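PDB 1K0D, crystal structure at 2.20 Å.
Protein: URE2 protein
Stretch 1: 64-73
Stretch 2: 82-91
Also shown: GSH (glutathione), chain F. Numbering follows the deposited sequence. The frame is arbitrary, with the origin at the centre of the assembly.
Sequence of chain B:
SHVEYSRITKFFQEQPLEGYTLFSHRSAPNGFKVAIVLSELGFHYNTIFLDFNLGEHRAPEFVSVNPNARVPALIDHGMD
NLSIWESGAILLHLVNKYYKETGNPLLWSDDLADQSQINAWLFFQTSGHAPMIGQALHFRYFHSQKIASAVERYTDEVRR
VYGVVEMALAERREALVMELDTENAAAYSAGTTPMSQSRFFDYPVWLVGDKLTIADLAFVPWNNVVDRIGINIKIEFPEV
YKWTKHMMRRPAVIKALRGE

Stretch 1 (64-73) SVNPNARVPA
Stretch 2, residues 82-91: LSIWESGAIL

The contact between residues 64-73 and 82-91 is built around one tryptophan, and the two stretches together bury 449 Å² against each other. Stretch 2 runs as a strand from Leu82 to Trp85, passes through Glu86 at the N-cap position (phi/psi 84/115), and becomes a helix at Ser87. Stretch 1 begins in a weakly bonded helical segment about Ser64 and Val65, makes a type I turn from Asn66 to Ala69, and extends through Arg70 and Val71 to a cis peptide bond before Pro72. It joins the strand at Ala73, which pairs antiparallel with Trp85 in a non-hydrogen-bonded bridge, Ala73 CA to Trp85 CA 4.3 Å. In this pairing Ala73 CA also makes a CA-H...O contact with Ile84 O, 3.5 Å. Alanine's small methyl lies on the same face of the sheet as the Trp85 side chain.

Trp85, with chi1 p (46°) and chi2 -69°, lays its indole against the turn and has 96 Å² covered. Asn66 CA and Pro67 lie over one face of the ring. Pro67 CD stands 3.8 Å from the centroid of the Trp85 five-membered ring, 15° off its normal, a CH-pi contact, while Pro67 CG reaches Trp85 CZ2 at 3.5 Å. Proline suits this place twice: its phi of -57° fits the second position of the turn, and its rigid ring, C-gamma endo, offers a compact set of C-H groups to the aromatic face. Asn68 adds its CB, 3.9 Å from Trp85 CZ3.

Asn66 holds the turn in shape. With chi1 t and chi2 -11°, its OD1 accepts a hydrogen bond from Asn68 N at 2.7 Å, while its ND2 makes a weak one to Arg70 O at 2.6 Å; the backbone closes the turn with Ala69 N to Asn66 O at 2.8 Å. Asn66 OD1 also lies 3.3 Å from Trp85 CE3.

Two residues before Trp85, Ser83 points its CB toward stretch 1 and, with chi1 t, donates from OG to Val65 O. Ser83 OG to Val65 O is modelled at a very short 2.5 Å, and the place of OG is less sure. Serine's short hydroxyl suits a place so close to the Val65 carbonyl.

Pro72 packs on the start of the second helix: its CG is 4.0 Å from Ser87 CB. The CB of Ile90 points toward stretch 1, and chi1 m, chi2 t place CD1 4.1 Å from Pro72 CG, an apolar fit between buried groups. A water lies with its O 2.6 Å from Pro72 O, placed to donate to it, and accepts from Glu86 N at 3.1 Å, bridging the stretches.

Both stretches also hold glutathione. Val71 N donates to GSH O2 at 3.0 Å. Glu86, chi1 and chi2 both m, brings OE2 to GSH N1 at 3.1 Å, where carboxylate meets amine. Ser87, chi1 p, gives OG to GSH O11 at 2.5 Å.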

# COMPACT_ATOMS: atom_id res chain seq x y z
N SER B 64 -10.83 1.35 17.34
CA SER B 64 -11.58 0.14 17.00
C SER B 64 -11.91 0.12 15.51
O SER B 64 -12.05 -0.94 14.91
CB SER B 64 -12.87 0.08 17.81
OG SER B 64 -12.60 0.02 19.20
N VAL B 65 -12.04 1.31 14.92
CA VAL B 65 -12.32 1.41 13.50
C VAL B 65 -11.01 1.22 12.75
O VAL B 65 -10.93 0.47 11.78
CB VAL B 65 -12.93 2.80 13.16
CG1 VAL B 65 -13.14 2.93 11.65
CG2 VAL B 65 -14.25 2.97 13.89
N ASN B 66 -9.96 1.90 13.22
CA ASN B 66 -8.64 1.80 12.62
C ASN B 66 -7.59 1.55 13.70
O ASN B 66 -7.18 2.47 14.40
CB ASN B 66 -8.29 3.09 11.88
CG ASN B 66 -6.92 3.01 11.23
OD1 ASN B 66 -6.15 2.08 11.48
ND2 ASN B 66 -6.61 3.99 10.38
N PRO B 67 -7.13 0.29 13.83
CA PRO B 67 -6.12 -0.05 14.84
C PRO B 67 -4.83 0.76 14.74
O PRO B 67 -4.09 0.88 15.72
CB PRO B 67 -5.90 -1.55 14.63
CG PRO B 67 -6.20 -1.73 13.18
CD PRO B 67 -7.42 -0.87 12.98
N ASN B 68 -4.56 1.30 13.55
CA ASN B 68 -3.36 2.09 13.33
C ASN B 68 -3.53 3.53 13.83
O ASN B 68 -2.58 4.32 13.82
CB ASN B 68 -3.00 2.10 11.84
CG ASN B 68 -1.63 2.68 11.56
OD1 ASN B 68 -1.35 3.16 10.46
ND2 ASN B 68 -0.75 2.64 12.56
N ALA B 69 -4.74 3.87 14.27
CA ALA B 69 -5.03 5.20 14.80
C ALA B 69 -4.62 6.35 13.87
O ALA B 69 -4.09 7.36 14.32
CB ALA B 69 -4.35 5.37 16.17
N ARG B 70 -4.87 6.18 12.58
CA ARG B 70 -4.55 7.19 11.58
C ARG B 70 -5.74 7.38 10.65
O ARG B 70 -6.69 6.60 10.68
CB ARG B 70 -3.31 6.77 10.77
CG ARG B 70 -2.01 6.71 11.55
CD ARG B 70 -1.55 8.10 11.98
NE ARG B 70 -0.26 8.09 12.69
CZ ARG B 70 -0.09 7.67 13.94
NH1 ARG B 70 -1.13 7.22 14.65
NH2 ARG B 70 1.12 7.69 14.49
N VAL B 71 -5.68 8.42 9.82
CA VAL B 71 -6.74 8.67 8.86
C VAL B 71 -6.16 8.47 7.47
O VAL B 71 -4.96 8.63 7.26
CB VAL B 71 -7.30 10.11 8.98
CG1 VAL B 71 -8.17 10.23 10.23
CG2 VAL B 71 -6.16 11.11 9.04
N PRO B 72 -7.00 8.11 6.50
CA PRO B 72 -8.44 7.92 6.65
C PRO B 72 -8.87 6.52 7.09
O PRO B 72 -8.10 5.56 7.05
CB PRO B 72 -8.96 8.22 5.25
CG PRO B 72 -7.90 7.54 4.40
CD PRO B 72 -6.60 7.97 5.08
N ALA B 73 -10.13 6.43 7.50
CA ALA B 73 -10.75 5.18 7.89
C ALA B 73 -12.17 5.38 7.38
O ALA B 73 -12.70 6.50 7.44
CB ALA B 73 -10.74 5.01 9.41
N LEU B 82 -19.00 -2.11 8.62
CA LEU B 82 -17.69 -2.67 8.33
C LEU B 82 -16.71 -1.50 8.28
O LEU B 82 -17.00 -0.47 7.66
CB LEU B 82 -17.67 -3.37 6.97
CG LEU B 82 -16.28 -3.79 6.46
CD1 LEU B 82 -15.75 -4.93 7.32
CD2 LEU B 82 -16.37 -4.21 5.01
N SER B 83 -15.57 -1.66 8.92
CA SER B 83 -14.56 -0.61 8.93
C SER B 83 -13.36 -0.96 8.04
O SER B 83 -12.77 -2.03 8.17
CB SER B 83 -14.09 -0.38 10.36
OG SER B 83 -12.96 0.48 10.36
N ILE B 84 -13.02 -0.05 7.13
CA ILE B 84 -11.86 -0.27 6.26
C ILE B 84 -10.89 0.88 6.49
O ILE B 84 -11.28 2.05 6.45
CB ILE B 84 -12.24 -0.30 4.76
CG1 ILE B 84 -13.43 -1.23 4.51
CG2 ILE B 84 -11.05 -0.81 3.95
CD1 ILE B 84 -14.79 -0.56 4.63
N TRP B 85 -9.63 0.56 6.76
CA TRP B 85 -8.61 1.57 6.99
C TRP B 85 -7.51 1.38 5.95
O TRP B 85 -7.42 0.31 5.34
CB TRP B 85 -8.07 1.49 8.42
CG TRP B 85 -7.74 0.11 8.86
CD1 TRP B 85 -8.61 -0.91 9.11
CD2 TRP B 85 -6.43 -0.42 9.10
NE1 TRP B 85 -7.93 -2.04 9.49
CE2 TRP B 85 -6.59 -1.77 9.49
CE3 TRP B 85 -5.14 0.12 9.02
CZ2 TRP B 85 -5.50 -2.59 9.81
CZ3 TRP B 85 -4.05 -0.69 9.34
CH2 TRP B 85 -4.24 -2.03 9.72
N GLU B 86 -6.68 2.40 5.75
CA GLU B 86 -5.62 2.43 4.73
C GLU B 86 -6.33 2.87 3.44
O GLU B 86 -7.20 2.18 2.94
CB GLU B 86 -4.97 1.06 4.51
CG GLU B 86 -3.93 0.68 5.57
CD GLU B 86 -2.70 1.59 5.57
OE1 GLU B 86 -2.19 1.89 6.66
OE2 GLU B 86 -2.24 2.00 4.47
N SER B 87 -5.96 4.05 2.93
CA SER B 87 -6.58 4.59 1.72
C SER B 87 -6.56 3.62 0.53
O SER B 87 -7.51 3.59 -0.27
CB SER B 87 -5.90 5.90 1.34
OG SER B 87 -4.52 5.72 1.08
N GLY B 88 -5.49 2.85 0.41
CA GLY B 88 -5.38 1.89 -0.68
C GLY B 88 -6.43 0.81 -0.58
O GLY B 88 -7.01 0.39 -1.58
N ALA B 89 -6.69 0.34 0.64
CA ALA B 89 -7.69 -0.71 0.84
C ALA B 89 -9.09 -0.12 0.66
O ALA B 89 -9.99 -0.79 0.16
CB ALA B 89 -7.54 -1.34 2.24
N ILE B 90 -9.26 1.13 1.09
CA ILE B 90 -10.56 1.78 0.95
C ILE B 90 -10.93 1.90 -0.54
O ILE B 90 -12.06 1.60 -0.93
CB ILE B 90 -10.57 3.18 1.63
CG1 ILE B 90 -10.47 3.01 3.15
CG2 ILE B 90 -11.86 3.93 1.30
CD1 ILE B 90 -10.31 4.32 3.90
N LEU B 91 -9.96 2.31 -1.37
CA LEU B 91 -10.21 2.46 -2.81
C LEU B 91 -10.62 1.15 -3.46
O LEU B 91 -11.58 1.10 -4.23
CB LEU B 91 -8.99 3.02 -3.55
CG LEU B 91 -8.52 4.43 -3.18
CD1 LEU B 91 -7.69 5.01 -4.32
CD2 LEU B 91 -9.73 5.32 -2.89
N1 GSH F . -0.61 4.58 4.43
CA1 GSH F . -1.76 5.29 5.01
C1 GSH F . -2.95 5.46 4.02
O11 GSH F . -2.71 5.52 2.80
O12 GSH F . -4.15 5.52 4.55
CB1 GSH F . -1.27 6.68 5.53
CG1 GSH F . -2.04 7.12 6.81
CD1 GSH F . -1.50 8.50 7.29
OE1 GSH F . -0.29 8.68 7.49
N2 GSH F . -2.45 9.44 7.49
CA2 GSH F . -2.10 10.80 7.96
C2 GSH F . -2.40 10.92 9.47
O2 GSH F . -3.29 10.24 10.02
CB2 GSH F . -2.95 11.85 7.21
SG2 GSH F . -2.48 12.05 5.45
N3 GSH F . -1.64 11.81 10.17
CA3 GSH F . -1.79 12.06 11.63
C3 GSH F . -0.63 11.42 12.41
O31 GSH F . -0.64 11.58 13.64
O32 GSH F . 0.26 10.79 11.78
O HOH W 1 -3.77 3.50 8.57
O HOH W 2 -5.52 4.99 6.90